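Local coordinates for NUDIX hydrolase (Nitrosomonas europaea, PDB 2B0V), which probably hydrolyses nucleoside di- and triphosphates, and perhaps thiamine diphosphate as well, with magnesium as its cofactor, at residues Lys34-Ala39 / Pro127-Cys132; Tyr21-Glu26 / Ala110-Asp115; Ala12-Gln17 / Arg86-Gly91. All coordinates share one frame; numbering follows the deposited sequence.

How the interactions relate
From the N terminus the chain lays down 12-17, 21-26 and 34-39, runs through helix 48-60 and the long strand 62-77, and then returns to each of the three in the same order: 86-91 to 12-17 (interaction 3), 110-115 to 21-26 (interaction 2) and 127-132 to 34-39 (interaction 1). The three closed loops therefore cross one another and none nests. Interactions 2 and 3 are strand pairings in one mixed sheet, whereas interaction 1 brings helix 128-137 against it. They touch: Leu22 N meets Ile15 O, Asn36 O meets Val24 N, and Arg86 reaches both Asn36 and Gln37, so the three contacts adjoin one another around the same sheet.

Interaction 1 of 3, residues Lys34-Ala39 / Pro127-Cys132; sequences KLNQPA and PLVMQC
Gln37, just past strand 34-36, reaches Val129 of helix 128-137. Its CB already points toward the helix. CG stands beside the backbone N and opposite the carbonyl carbon (chi1 -80°), close to the backbone oxygen of Ala13, and a bend at the next torsion (chi2 80°) places CD near Val129. At the tip the two amide atoms part. Gln37 OE1 lies 3.4 Å from Val129 CA and accepts a hydrogen bond from Arg86 NH1. Gln37 NE2 donates to Val129 O over 3.0 Å; the bond is nearly straight (167°), reaches a lone pair in the carbonyl plane and stays close to the plane of the Gln37 amide. The Gln37 and Val129 side chains lie alongside each other with opposite headings, Val129 CG1 being 3.9 Å from Gln37 NE2. The other branch, Val129 CG2, packs 3.4 Å from Asn36 OD1 and 3.6 Å from Leu35 O; that OD1 is bonded to Arg86 NH2, and Asn36 ND2 to Glu26. A turned-over Gln37 amide would probably set NE2 against the arginine and OE1 against Val129 O, so the two bonds are consistent with one orientation, which joins the helix backbone to Arg86.

Interaction 2 of 3, residues Tyr21-Glu26 / Ala110-Asp115; sequences YLLVEE and AWFSID
Tyr21 to Leu23 pair antiparallel with Ala110 to Phe112 through four backbone hydrogen bonds, on strongly twisted strands whose short axes run at 118°. The hydrogen-bonded pairs Tyr21-Phe112 and Leu23-Ala110 flank the non-hydrogen-bonded pair Leu22-Trp111, where Trp111 CA also makes a CA-H...O contact with Tyr21 O. On the sheet face shared by Leu22 and Trp111, Leu22 CB lies over the face of the Trp111 six-membered ring, 3.8 Å from its centroid, in a CH-pi contact. Leu22 CG stands anti to the backbone N (chi1 -172°), and from it Leu22 CD1 reaches over the same indole, 3.9 Å from Trp111 CE2. An alanine in place of Trp111 would probably leave Leu22 CB and CD1 without their aromatic cover. On the other face Leu23 CB lies 3.8 Å from Phe112 CD2, while Glu25 OE2 comes in at the edge of that ring, 3.8 Å from Phe112 CZ; Glu25 OE1 makes a salt bridge with Arg108. Ser113 N-caps helix 114-119, Glu116 bonding back to Ser113 N as in a capping box, and Tyr21, Leu23 and Phe112 pack on its Ile117. The pairing joins strands 20-26 and 106-113, just ahead of this helix, in the alpha/beta/alpha sandwich of the Nudix fold.

Interaction 3 of 3, residues Ala12-Gln17 / Arg86-Gly91; sequences AAVIEQ and RFTFSG
Ala12 and Val14 bond alternately to Phe87 and Phe89 in a parallel pairing. Ala12 N donates to Phe87 O, the least straight of the three backbone bonds at 145°; Phe89 N donates to Ala12 O over 2.9 Å, and Val14 N to Phe89 O over 2.8 Å. CA-H...O contacts supplement them, the shortest from Ser90 CA to Val14 O at 3.2 Å. Further along, one water links the diverging strands: it accepts from Glu16 N, donates to Gly91 O and is hydrogen-bonded to Ser90 OG at 2.9 Å.

Van der Waals packing is led by Ala12 and Arg86. The methyl CB of Ala12 lies over the centre of one guanidinium face, 3.4 Å from Arg86 CZ, where the bend at chi3 (-106°) turns NE out of the line of the chain. The methyl thus rests on a guanidinium already held by Asn36 and Gln37. Val14 CG2 meets Thr88 CG2 at 3.8 Å, crossing obliquely.

Helices lie against both faces of this strand pair: Ala13 and Phe89 pack on helix 48-60, which carries the REVLEE part of the Nudix box, and Val14, Thr88 and Ser90 on helix 128-137. Strand 62-77 borders 82-96 and strand 20-26 borders 8-17, which sets the parallel pair inside the mixed sheet.

Interaction 1 of 3, residues Lys34-Ala39 / Pro127-Cys132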
# COMPACT_ATOMS: atom_id res chain seq x y z
N LYS A 34 -9.97 8.54 -5.14
CA LYS A 34 -8.53 8.54 -5.35
C LYS A 34 -8.08 7.11 -5.59
O LYS A 34 -8.71 6.16 -5.09
CB LYS A 34 -7.78 9.12 -4.14
CG LYS A 34 -8.15 10.58 -3.78
CD LYS A 34 -7.78 11.56 -4.92
CE LYS A 34 -8.23 12.97 -4.58
NZ LYS A 34 -7.81 13.95 -5.64
N LEU A 35 -7.02 6.95 -6.36
CA LEU A 35 -6.36 5.64 -6.56
C LEU A 35 -5.12 5.51 -5.66
O LEU A 35 -4.33 6.46 -5.52
CB LEU A 35 -5.92 5.55 -8.02
CG LEU A 35 -5.49 4.19 -8.52
CD1 LEU A 35 -6.69 3.24 -8.54
CD2 LEU A 35 -4.84 4.35 -9.93
N ASN A 36 -4.91 4.33 -5.09
CA ASN A 36 -3.79 4.15 -4.16
C ASN A 36 -3.42 2.67 -4.08
O ASN A 36 -4.21 1.79 -4.43
CB ASN A 36 -4.20 4.66 -2.76
CG ASN A 36 -3.01 4.94 -1.82
OD1 ASN A 36 -1.85 4.88 -2.20
ND2 ASN A 36 -3.33 5.30 -0.58
N GLN A 37 -2.21 2.36 -3.63
CA GLN A 37 -1.95 0.99 -3.17
C GLN A 37 -2.82 0.69 -1.94
O GLN A 37 -3.20 1.63 -1.23
CB GLN A 37 -0.48 0.85 -2.75
CG GLN A 37 0.51 0.65 -3.87
CD GLN A 37 0.84 2.00 -4.55
OE1 GLN A 37 0.78 3.08 -3.92
NE2 GLN A 37 1.25 1.92 -5.80
N PRO A 38 -3.07 -0.61 -1.64
CA PRO A 38 -3.57 -0.98 -0.32
C PRO A 38 -2.55 -0.46 0.70
O PRO A 38 -1.35 -0.72 0.56
CB PRO A 38 -3.50 -2.52 -0.36
CG PRO A 38 -3.72 -2.84 -1.77
CD PRO A 38 -2.82 -1.79 -2.48
N ALA A 39 -2.99 0.34 1.67
CA ALA A 39 -2.02 1.10 2.49
C ALA A 39 -2.72 1.60 3.71
O ALA A 39 -3.93 1.63 3.73
CB ALA A 39 -1.48 2.34 1.73
N PRO A 127 1.88 11.44 -4.80
CA PRO A 127 2.90 11.12 -5.78
C PRO A 127 3.58 9.76 -5.55
O PRO A 127 4.22 9.21 -6.49
CB PRO A 127 3.91 12.27 -5.61
CG PRO A 127 3.10 13.38 -5.07
CD PRO A 127 2.21 12.69 -4.09
N LEU A 128 3.41 9.18 -4.36
CA LEU A 128 4.03 7.89 -4.05
C LEU A 128 3.38 6.70 -4.74
O LEU A 128 4.00 5.63 -4.87
CB LEU A 128 4.07 7.65 -2.54
CG LEU A 128 4.72 8.70 -1.64
CD1 LEU A 128 4.91 8.01 -0.31
CD2 LEU A 128 6.05 9.24 -2.22
N VAL A 129 2.13 6.90 -5.18
CA VAL A 129 1.42 5.81 -5.85
C VAL A 129 2.22 5.43 -7.07
O VAL A 129 2.51 4.23 -7.32
CB VAL A 129 -0.01 6.21 -6.24
CG1 VAL A 129 -0.68 5.07 -6.96
CG2 VAL A 129 -0.80 6.53 -4.98
N MSE A 130 2.60 6.44 -7.86
CA MSE A 130 3.38 6.16 -9.05
C MSE A 130 4.83 5.80 -8.69
O MSE A 130 5.42 4.86 -9.26
CB MSE A 130 3.33 7.38 -10.00
CG MSE A 130 3.87 7.13 -11.37
SE MSE A 130 2.55 6.08 -12.40
CE MSE A 130 3.59 4.49 -12.32
N GLN A 131 5.41 6.53 -7.74
CA GLN A 131 6.84 6.32 -7.44
C GLN A 131 7.11 4.90 -6.95
O GLN A 131 8.11 4.26 -7.34
CB GLN A 131 7.37 7.33 -6.40
CG GLN A 131 8.91 7.30 -6.27
CD GLN A 131 9.60 7.59 -7.60
OE1 GLN A 131 10.40 6.80 -8.10
NE2 GLN A 131 9.22 8.67 -8.20
N CYS A 132 6.23 4.40 -6.07
CA CYS A 132 6.39 3.04 -5.49
C CYS A 132 6.40 1.98 -6.60
O CYS A 132 7.15 1.01 -6.60
CB CYS A 132 5.30 2.78 -4.42
SG CYS A 132 5.46 3.83 -2.91

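Interaction 2 of 3, residues Tyr21-Glu26 / Ala110-Asp115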
# COMPACT_ATOMS: atom_id res chain seq x y z
N TYR A 21 -1.47 -4.37 -11.41
CA TYR A 21 -1.28 -4.10 -9.98
C TYR A 21 -2.62 -4.02 -9.27
O TYR A 21 -3.54 -3.38 -9.75
CB TYR A 21 -0.54 -2.78 -9.78
CG TYR A 21 0.85 -2.77 -10.36
CD1 TYR A 21 1.94 -3.10 -9.56
CD2 TYR A 21 1.07 -2.44 -11.70
CE1 TYR A 21 3.24 -3.10 -10.08
CE2 TYR A 21 2.37 -2.44 -12.24
CZ TYR A 21 3.44 -2.77 -11.43
OH TYR A 21 4.71 -2.77 -11.97
N LEU A 22 -2.71 -4.66 -8.09
CA LEU A 22 -3.90 -4.55 -7.26
C LEU A 22 -3.89 -3.23 -6.49
O LEU A 22 -3.04 -3.02 -5.59
CB LEU A 22 -3.96 -5.72 -6.24
CG LEU A 22 -5.25 -5.84 -5.42
CD1 LEU A 22 -6.52 -5.98 -6.29
CD2 LEU A 22 -5.08 -7.03 -4.43
N LEU A 23 -4.85 -2.35 -6.83
CA LEU A 23 -4.96 -1.03 -6.24
C LEU A 23 -6.34 -0.84 -5.71
O LEU A 23 -7.26 -1.60 -6.06
CB LEU A 23 -4.68 0.05 -7.30
CG LEU A 23 -3.28 0.05 -7.95
CD1 LEU A 23 -3.18 1.13 -9.09
CD2 LEU A 23 -2.12 0.20 -6.91
N VAL A 24 -6.51 0.21 -4.94
CA VAL A 24 -7.85 0.53 -4.45
C VAL A 24 -8.28 1.89 -4.95
O VAL A 24 -7.45 2.79 -5.07
CB VAL A 24 -7.96 0.47 -2.90
CG1 VAL A 24 -7.74 -0.96 -2.38
CG2 VAL A 24 -7.01 1.46 -2.24
N GLU A 25 -9.57 2.02 -5.28
CA GLU A 25 -10.19 3.34 -5.40
C GLU A 25 -10.85 3.63 -4.07
O GLU A 25 -11.60 2.80 -3.54
CB GLU A 25 -11.20 3.35 -6.56
CG GLU A 25 -10.48 3.10 -7.87
CD GLU A 25 -11.39 3.08 -9.09
OE1 GLU A 25 -12.59 2.74 -8.96
OE2 GLU A 25 -10.88 3.43 -10.17
N GLU A 26 -10.53 4.78 -3.50
CA GLU A 26 -10.91 5.09 -2.12
C GLU A 26 -11.31 6.56 -2.01
O GLU A 26 -10.94 7.39 -2.85
CB GLU A 26 -9.75 4.79 -1.16
CG GLU A 26 -8.51 5.69 -1.42
CD GLU A 26 -7.30 5.22 -0.65
OE1 GLU A 26 -7.31 4.05 -0.17
OE2 GLU A 26 -6.34 6.02 -0.54
N ALA A 110 -9.21 -3.34 -7.47
CA ALA A 110 -9.18 -3.93 -8.80
C ALA A 110 -7.77 -3.98 -9.35
O ALA A 110 -6.85 -3.38 -8.74
CB ALA A 110 -10.10 -3.12 -9.76
N TRP A 111 -7.60 -4.66 -10.48
CA TRP A 111 -6.26 -4.80 -11.09
C TRP A 111 -6.09 -3.83 -12.23
O TRP A 111 -6.94 -3.80 -13.14
CB TRP A 111 -6.08 -6.22 -11.62
CG TRP A 111 -6.07 -7.25 -10.49
CD1 TRP A 111 -7.16 -7.89 -9.95
CD2 TRP A 111 -4.92 -7.75 -9.81
NE1 TRP A 111 -6.75 -8.76 -8.95
CE2 TRP A 111 -5.38 -8.70 -8.86
CE3 TRP A 111 -3.54 -7.49 -9.91
CZ2 TRP A 111 -4.48 -9.36 -7.97
CZ3 TRP A 111 -2.67 -8.16 -9.05
CH2 TRP A 111 -3.16 -9.10 -8.12
N PHE A 112 -5.00 -3.04 -12.19
CA PHE A 112 -4.78 -2.02 -13.23
C PHE A 112 -3.44 -2.22 -13.94
O PHE A 112 -2.42 -2.46 -13.29
CB PHE A 112 -4.76 -0.62 -12.59
CG PHE A 112 -6.03 -0.21 -11.94
CD1 PHE A 112 -6.92 0.66 -12.61
CD2 PHE A 112 -6.35 -0.65 -10.63
CE1 PHE A 112 -8.08 1.08 -11.96
CE2 PHE A 112 -7.51 -0.23 -10.00
CZ PHE A 112 -8.39 0.62 -10.67
N SER A 113 -3.43 -2.03 -15.25
CA SER A 113 -2.18 -2.05 -16.02
C SER A 113 -1.41 -0.74 -15.84
O SER A 113 -1.99 0.28 -15.44
CB SER A 113 -2.52 -2.20 -17.51
OG SER A 113 -3.20 -1.03 -17.95
N ILE A 114 -0.12 -0.73 -16.18
CA ILE A 114 0.65 0.51 -16.04
C ILE A 114 0.02 1.66 -16.85
O ILE A 114 -0.01 2.81 -16.39
CB ILE A 114 2.14 0.30 -16.41
CG1 ILE A 114 2.96 1.51 -15.96
CG2 ILE A 114 2.33 0.03 -17.91
CD1 ILE A 114 2.90 1.73 -14.49
N ASP A 115 -0.49 1.35 -18.05
CA ASP A 115 -1.08 2.41 -18.87
C ASP A 115 -2.26 3.07 -18.15
O ASP A 115 -2.39 4.30 -18.16
CB ASP A 115 -1.51 1.90 -20.26
CG ASP A 115 -0.32 1.76 -21.19
OD1 ASP A 115 0.83 1.83 -20.71
OD2 ASP A 115 -0.53 1.60 -22.41

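Interaction 3 of 3, residues Ala12-Gln17 / Arg86-Gly91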
# COMPACT_ATOMS: atom_id res chain seq x y z
N ALA A 12 2.48 0.19 2.70
CA ALA A 12 1.79 0.06 1.43
C ALA A 12 2.30 -1.16 0.72
O ALA A 12 3.44 -1.57 0.93
CB ALA A 12 2.05 1.31 0.59
N ALA A 13 1.46 -1.78 -0.10
CA ALA A 13 1.80 -3.01 -0.81
C ALA A 13 1.74 -2.83 -2.29
O ALA A 13 0.71 -2.36 -2.82
CB ALA A 13 0.81 -4.14 -0.40
N VAL A 14 2.83 -3.22 -2.96
CA VAL A 14 2.89 -3.33 -4.40
C VAL A 14 2.64 -4.78 -4.75
O VAL A 14 3.46 -5.66 -4.44
CB VAL A 14 4.25 -2.83 -4.99
CG1 VAL A 14 4.30 -3.07 -6.51
CG2 VAL A 14 4.44 -1.33 -4.69
N ILE A 15 1.46 -5.04 -5.34
CA ILE A 15 1.04 -6.41 -5.66
C ILE A 15 0.86 -6.48 -7.17
O ILE A 15 -0.09 -5.93 -7.70
CB ILE A 15 -0.29 -6.75 -4.95
CG1 ILE A 15 -0.11 -6.68 -3.42
CG2 ILE A 15 -0.76 -8.18 -5.35
CD1 ILE A 15 -1.42 -6.39 -2.66
N GLU A 16 1.78 -7.16 -7.84
CA GLU A 16 1.86 -7.22 -9.33
C GLU A 16 1.70 -8.66 -9.75
O GLU A 16 2.38 -9.54 -9.23
CB GLU A 16 3.23 -6.71 -9.81
CG GLU A 16 3.41 -6.62 -11.34
CD GLU A 16 4.26 -7.76 -11.88
OE1 GLU A 16 5.35 -8.01 -11.29
OE2 GLU A 16 3.82 -8.42 -12.87
N GLN A 17 0.79 -8.90 -10.68
CA GLN A 17 0.53 -10.23 -11.20
C GLN A 17 0.28 -10.03 -12.68
O GLN A 17 -0.63 -9.29 -13.08
CB GLN A 17 -0.68 -10.83 -10.48
CG GLN A 17 -0.95 -12.30 -10.72
CD GLN A 17 -2.10 -12.84 -9.84
OE1 GLN A 17 -2.28 -12.44 -8.68
NE2 GLN A 17 -2.86 -13.78 -10.40
N ARG A 86 6.64 5.92 4.77
CA ARG A 86 5.87 4.85 4.16
C ARG A 86 6.78 3.70 3.84
O ARG A 86 7.64 3.81 2.96
CB ARG A 86 5.22 5.32 2.85
CG ARG A 86 4.53 4.16 2.07
CD ARG A 86 4.08 4.65 0.64
NE ARG A 86 2.63 4.84 0.60
CZ ARG A 86 1.82 4.58 -0.43
NH1 ARG A 86 2.27 4.10 -1.57
NH2 ARG A 86 0.52 4.76 -0.28
N PHE A 87 6.60 2.58 4.55
CA PHE A 87 7.35 1.34 4.22
C PHE A 87 6.57 0.58 3.19
O PHE A 87 5.44 0.21 3.48
CB PHE A 87 7.44 0.46 5.45
CG PHE A 87 8.39 1.00 6.51
CD1 PHE A 87 9.67 0.42 6.67
CD2 PHE A 87 8.01 2.09 7.32
CE1 PHE A 87 10.57 0.93 7.64
CE2 PHE A 87 8.91 2.62 8.30
CZ PHE A 87 10.18 2.04 8.46
N THR A 88 7.19 0.32 2.03
CA THR A 88 6.45 -0.29 0.91
C THR A 88 7.04 -1.67 0.69
O THR A 88 8.26 -1.83 0.65
CB THR A 88 6.63 0.57 -0.35
OG1 THR A 88 6.24 1.91 -0.04
CG2 THR A 88 5.77 0.03 -1.44
N PHE A 89 6.15 -2.65 0.54
CA PHE A 89 6.57 -4.04 0.34
C PHE A 89 5.97 -4.59 -0.93
O PHE A 89 4.86 -4.18 -1.31
CB PHE A 89 6.06 -4.91 1.51
CG PHE A 89 6.62 -4.48 2.81
CD1 PHE A 89 7.80 -5.04 3.29
CD2 PHE A 89 5.95 -3.50 3.58
CE1 PHE A 89 8.33 -4.61 4.51
CE2 PHE A 89 6.45 -3.09 4.78
CZ PHE A 89 7.64 -3.64 5.25
N SER A 90 6.64 -5.57 -1.54
CA SER A 90 6.01 -6.34 -2.63
C SER A 90 5.78 -7.77 -2.14
O SER A 90 6.53 -8.30 -1.28
CB SER A 90 6.92 -6.32 -3.88
OG SER A 90 6.36 -7.11 -4.90
N GLY A 91 4.75 -8.39 -2.68
CA GLY A 91 4.48 -9.78 -2.34
C GLY A 91 3.35 -10.32 -3.18
O GLY A 91 2.88 -9.67 -4.13
O HOH W 1 4.16 -8.18 -6.44